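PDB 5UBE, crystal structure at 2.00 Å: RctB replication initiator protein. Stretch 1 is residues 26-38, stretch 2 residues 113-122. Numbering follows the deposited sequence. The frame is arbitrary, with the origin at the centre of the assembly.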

# COMPACT_ATOMS: atom_id res chain seq x y z
N ALA A 26 -4.29 12.45 3.18
CA ALA A 26 -4.78 13.00 1.92
C ALA A 26 -5.35 11.90 1.02
O ALA A 26 -6.34 12.13 0.32
CB ALA A 26 -3.65 13.74 1.18
N ALA A 27 -4.75 10.71 1.05
CA ALA A 27 -5.22 9.61 0.22
C ALA A 27 -6.64 9.20 0.56
O ALA A 27 -7.32 8.59 -0.27
CB ALA A 27 -4.28 8.40 0.36
N ILE A 28 -7.12 9.55 1.75
CA ILE A 28 -8.49 9.21 2.12
C ILE A 28 -9.47 9.88 1.16
O ILE A 28 -10.46 9.27 0.74
CB ILE A 28 -8.76 9.60 3.58
CG1 ILE A 28 -7.78 8.87 4.51
CG2 ILE A 28 -10.20 9.28 3.97
CD1 ILE A 28 -7.73 9.47 5.93
N ASP A 29 -9.18 11.12 0.77
CA ASP A 29 -10.00 11.77 -0.26
C ASP A 29 -9.67 11.25 -1.66
O ASP A 29 -10.57 11.10 -2.50
CB ASP A 29 -9.82 13.28 -0.22
CG ASP A 29 -10.22 13.89 1.12
OD1 ASP A 29 -11.17 13.39 1.76
OD2 ASP A 29 -9.57 14.87 1.52
N TRP A 30 -8.38 11.02 -1.95
CA TRP A 30 -7.97 10.58 -3.27
C TRP A 30 -8.68 9.29 -3.68
O TRP A 30 -8.98 9.09 -4.86
CB TRP A 30 -6.46 10.35 -3.30
CG TRP A 30 -5.63 11.56 -3.04
CD1 TRP A 30 -6.08 12.86 -2.94
CD2 TRP A 30 -4.21 11.61 -2.89
NE1 TRP A 30 -5.02 13.70 -2.71
CE2 TRP A 30 -3.86 12.97 -2.68
CE3 TRP A 30 -3.20 10.65 -2.89
CZ2 TRP A 30 -2.54 13.38 -2.47
CZ3 TRP A 30 -1.88 11.06 -2.69
CH2 TRP A 30 -1.57 12.41 -2.48
N ILE A 31 -8.92 8.41 -2.71
CA ILE A 31 -9.46 7.08 -3.01
C ILE A 31 -10.85 7.18 -3.62
O ILE A 31 -11.18 6.46 -4.57
CB ILE A 31 -9.44 6.21 -1.73
CG1 ILE A 31 -8.02 5.75 -1.42
CG2 ILE A 31 -10.39 5.00 -1.86
CD1 ILE A 31 -7.85 5.11 -0.02
N GLU A 32 -11.68 8.08 -3.09
CA GLU A 32 -12.96 8.36 -3.74
C GLU A 32 -12.76 8.98 -5.11
O GLU A 32 -13.56 8.74 -6.02
CB GLU A 32 -13.82 9.26 -2.86
CG GLU A 32 -14.07 8.66 -1.46
CD GLU A 32 -15.14 9.38 -0.66
OE1 GLU A 32 -15.35 10.59 -0.90
OE2 GLU A 32 -15.75 8.73 0.22
N GLN A 33 -11.70 9.78 -5.29
CA GLN A 33 -11.48 10.38 -6.60
C GLN A 33 -10.92 9.38 -7.61
O GLN A 33 -11.20 9.51 -8.81
CB GLN A 33 -10.54 11.58 -6.50
CG GLN A 33 -11.16 12.78 -5.82
CD GLN A 33 -10.19 13.93 -5.72
OE1 GLN A 33 -9.13 13.79 -5.12
NE2 GLN A 33 -10.52 15.06 -6.34
N TYR A 34 -10.15 8.38 -7.15
CA TYR A 34 -9.61 7.38 -8.08
C TYR A 34 -10.70 6.66 -8.85
O TYR A 34 -10.47 6.19 -9.97
CB TYR A 34 -8.80 6.33 -7.31
CG TYR A 34 -7.46 6.76 -6.75
CD1 TYR A 34 -6.69 7.73 -7.37
CD2 TYR A 34 -6.97 6.16 -5.59
CE1 TYR A 34 -5.46 8.10 -6.84
CE2 TYR A 34 -5.76 6.52 -5.06
CZ TYR A 34 -5.00 7.49 -5.69
OH TYR A 34 -3.79 7.82 -5.13
N GLN A 35 -11.90 6.56 -8.27
CA GLN A 35 -12.96 5.79 -8.88
C GLN A 35 -13.51 6.42 -10.15
O GLN A 35 -14.31 5.78 -10.84
CB GLN A 35 -14.08 5.57 -7.87
CG GLN A 35 -13.66 4.67 -6.70
CD GLN A 35 -14.52 4.89 -5.48
OE1 GLN A 35 -14.04 4.87 -4.34
NE2 GLN A 35 -15.81 5.11 -5.72
N HIS A 36 -13.11 7.66 -10.47
CA HIS A 36 -13.41 8.30 -11.75
C HIS A 36 -12.50 7.82 -12.86
O HIS A 36 -12.73 8.18 -14.02
CB HIS A 36 -13.27 9.83 -11.67
CG HIS A 36 -14.22 10.51 -10.72
ND1 HIS A 36 -15.35 11.16 -11.15
CD2 HIS A 36 -14.16 10.69 -9.38
CE1 HIS A 36 -15.97 11.69 -10.11
NE2 HIS A 36 -15.27 11.42 -9.02
N PHE A 37 -11.46 7.03 -12.56
CA PHE A 37 -10.44 6.71 -13.55
C PHE A 37 -10.62 5.31 -14.14
O PHE A 37 -11.04 4.37 -13.45
CB PHE A 37 -9.05 6.86 -12.93
CG PHE A 37 -8.73 8.27 -12.50
CD1 PHE A 37 -9.03 9.34 -13.34
CD2 PHE A 37 -8.19 8.54 -11.26
CE1 PHE A 37 -8.76 10.64 -12.94
CE2 PHE A 37 -7.92 9.84 -10.86
CZ PHE A 37 -8.20 10.89 -11.71
N LYS A 38 -10.29 5.17 -15.42
CA LYS A 38 -10.45 3.89 -16.09
C LYS A 38 -9.61 2.83 -15.42
O LYS A 38 -8.48 3.09 -14.99
CB LYS A 38 -10.05 4.00 -17.56
CG LYS A 38 -11.02 4.77 -18.43
CD LYS A 38 -10.47 4.91 -19.84
CE LYS A 38 -11.38 5.75 -20.72
NZ LYS A 38 -10.67 6.12 -22.00
N ARG A 113 3.53 4.43 -2.42
CA ARG A 113 3.07 5.76 -2.03
C ARG A 113 1.92 6.15 -2.94
O ARG A 113 2.03 6.05 -4.16
CB ARG A 113 4.21 6.78 -2.12
CG ARG A 113 3.77 8.23 -2.28
CD ARG A 113 4.99 9.11 -2.40
NE ARG A 113 5.97 8.75 -1.38
CZ ARG A 113 7.25 9.14 -1.38
NH1 ARG A 113 7.71 9.90 -2.36
NH2 ARG A 113 8.05 8.75 -0.40
N PHE A 114 0.80 6.55 -2.34
CA PHE A 114 -0.33 7.01 -3.14
C PHE A 114 0.10 8.19 -3.99
O PHE A 114 0.93 9.00 -3.58
CB PHE A 114 -1.49 7.39 -2.23
CG PHE A 114 -2.25 6.20 -1.67
CD1 PHE A 114 -3.19 5.52 -2.45
CD2 PHE A 114 -2.03 5.75 -0.37
CE1 PHE A 114 -3.90 4.44 -1.94
CE2 PHE A 114 -2.73 4.65 0.15
CZ PHE A 114 -3.67 4.00 -0.64
N ILE A 115 -0.43 8.25 -5.21
CA ILE A 115 -0.13 9.31 -6.16
C ILE A 115 -1.35 10.21 -6.26
O ILE A 115 -2.48 9.73 -6.38
CB ILE A 115 0.26 8.74 -7.54
CG1 ILE A 115 1.38 7.71 -7.41
CG2 ILE A 115 0.74 9.87 -8.46
CD1 ILE A 115 1.92 7.21 -8.72
N ASN A 116 -1.12 11.51 -6.17
CA ASN A 116 -2.20 12.49 -6.24
C ASN A 116 -2.97 12.33 -7.54
O ASN A 116 -2.35 12.24 -8.61
CB ASN A 116 -1.61 13.90 -6.12
CG ASN A 116 -2.66 14.95 -5.84
OD1 ASN A 116 -3.69 15.02 -6.52
ND2 ASN A 116 -2.41 15.77 -4.83
N PRO A 117 -4.30 12.27 -7.51
CA PRO A 117 -5.05 12.19 -8.77
C PRO A 117 -4.74 13.33 -9.74
O PRO A 117 -4.76 13.11 -10.95
CB PRO A 117 -6.52 12.22 -8.31
CG PRO A 117 -6.47 11.73 -6.87
CD PRO A 117 -5.18 12.28 -6.33
N ASN A 118 -4.45 14.53 -9.23
CA ASN A 118 -4.06 15.62 -10.13
C ASN A 118 -2.79 15.27 -10.90
O ASN A 118 -2.63 15.66 -12.06
CB ASN A 118 -3.84 16.91 -9.35
CG ASN A 118 -5.09 17.36 -8.61
OD1 ASN A 118 -6.21 17.18 -9.09
ND2 ASN A 118 -4.90 17.96 -7.44
N GLN A 119 -1.89 14.52 -10.26
CA GLN A 119 -0.70 14.02 -10.95
C GLN A 119 -1.03 12.88 -11.91
O GLN A 119 -0.46 12.80 -13.00
CB GLN A 119 0.33 13.55 -9.91
CG GLN A 119 1.67 13.17 -10.49
CD GLN A 119 2.52 14.38 -10.84
OE1 GLN A 119 2.11 15.53 -10.64
NE2 GLN A 119 3.72 14.14 -11.35
N LEU A 120 -1.94 11.98 -11.50
CA LEU A 120 -2.30 10.84 -12.35
C LEU A 120 -2.72 11.29 -13.74
O LEU A 120 -2.32 10.70 -14.75
CB LEU A 120 -3.45 10.05 -11.72
CG LEU A 120 -3.21 9.38 -10.38
CD1 LEU A 120 -4.18 8.23 -10.23
CD2 LEU A 120 -1.81 8.90 -10.40
N ILE A 121 -3.58 12.31 -13.79
CA ILE A 121 -4.17 12.71 -15.06
C ILE A 121 -3.19 13.43 -15.96
O ILE A 121 -3.52 13.67 -17.13
CB ILE A 121 -5.42 13.58 -14.82
CG1 ILE A 121 -5.07 14.82 -14.02
CG2 ILE A 121 -6.46 12.80 -14.09
CD1 ILE A 121 -6.29 15.67 -13.70
N SER A 122 -2.01 13.78 -15.46
CA SER A 122 -0.99 14.45 -16.27
C SER A 122 -0.12 13.46 -17.04
O SER A 122 -0.32 12.25 -16.97
CB SER A 122 -0.11 15.34 -15.39
OG SER A 122 0.69 14.57 -14.51

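Stretch 1 is mainly helical and includes a type I turn from Tyr-34 to Phe-37; stretch 2 leaves a strand at Phe-114, passes through Ile-115 and Asn-116, and enters a short helix at Pro-117. The two run in the same order, with CA atoms of Ala-27 and Phe-114 6.5 Å apart and those of Trp-30 and Pro-117 6.4 Å apart, widening to 8.8 Å between the CA atoms of Phe-37 and Ile-121. Ala-27, Trp-30 and Tyr-34 make contact at helical spacing, and Phe-37 adds to them from the loop.

At Ala-27 the backbones lie close, and its small side chain meets the Phe-114 ring. Ala-27 CB points toward stretch 2 and lies over the face of that ring, 3.9 Å from the Phe-114 ring centroid and 3.6 Å from Phe-114 CD2.

Trp-30 is the platform for the entry to the second helix. Asn-116 CA sits almost on the normal of the Trp-30 six-membered ring, 3.6 Å from the centroid, while Pro-117 CD lies 3.5 Å from the centroid of the Trp-30 five-membered ring. Both are CH-pi contacts, and carbons next to a backbone nitrogen suit them because their hydrogens are slightly polarised. At the edge of the indole, Trp-30 CZ3 comes within 3.6 Å of Phe-114 O. Asn-116 meanwhile caps its own helix: its OD1 accepts from Asn-118 N at 2.9 Å. The indole thus lies against the same residue that caps the helix.

Ile-31 points sideways at CB, yet its CG1 reaches to 4.4 Å from Phe-114 CE1, a loose apolar contact. Gln-33 adds a small contact, OE1 to Pro-117 CG at 3.8 Å.

Tyr-34 combines polar and apolar roles. Its CB also points sideways, but the long ring carries the hydroxyl inward, where Tyr-34 OH donates to Ile-115 O at 2.6 Å. This is the one hydrogen bond between the stretches, and it ties a buried side chain to the backbone of the loop between strand and helix. The ring carbons pack on apolar neighbours: Tyr-34 CE2 is 3.8 Å from Phe-114 CD1, and Tyr-34 CE1 is 3.6 Å from Leu-120 CD1.

Beyond the turn, Phe-37 points its side chain toward stretch 2. The edge of its ring meets Pro-117, Phe-37 CE2 to Pro-117 CB at 3.8 Å, and Phe-37 CE1 approaches Ile-121 CG2 at 3.4 Å. The rule is economical: mostly apolar and CH-pi packing, with one tyrosine hydroxyl bonded to a loop carbonyl.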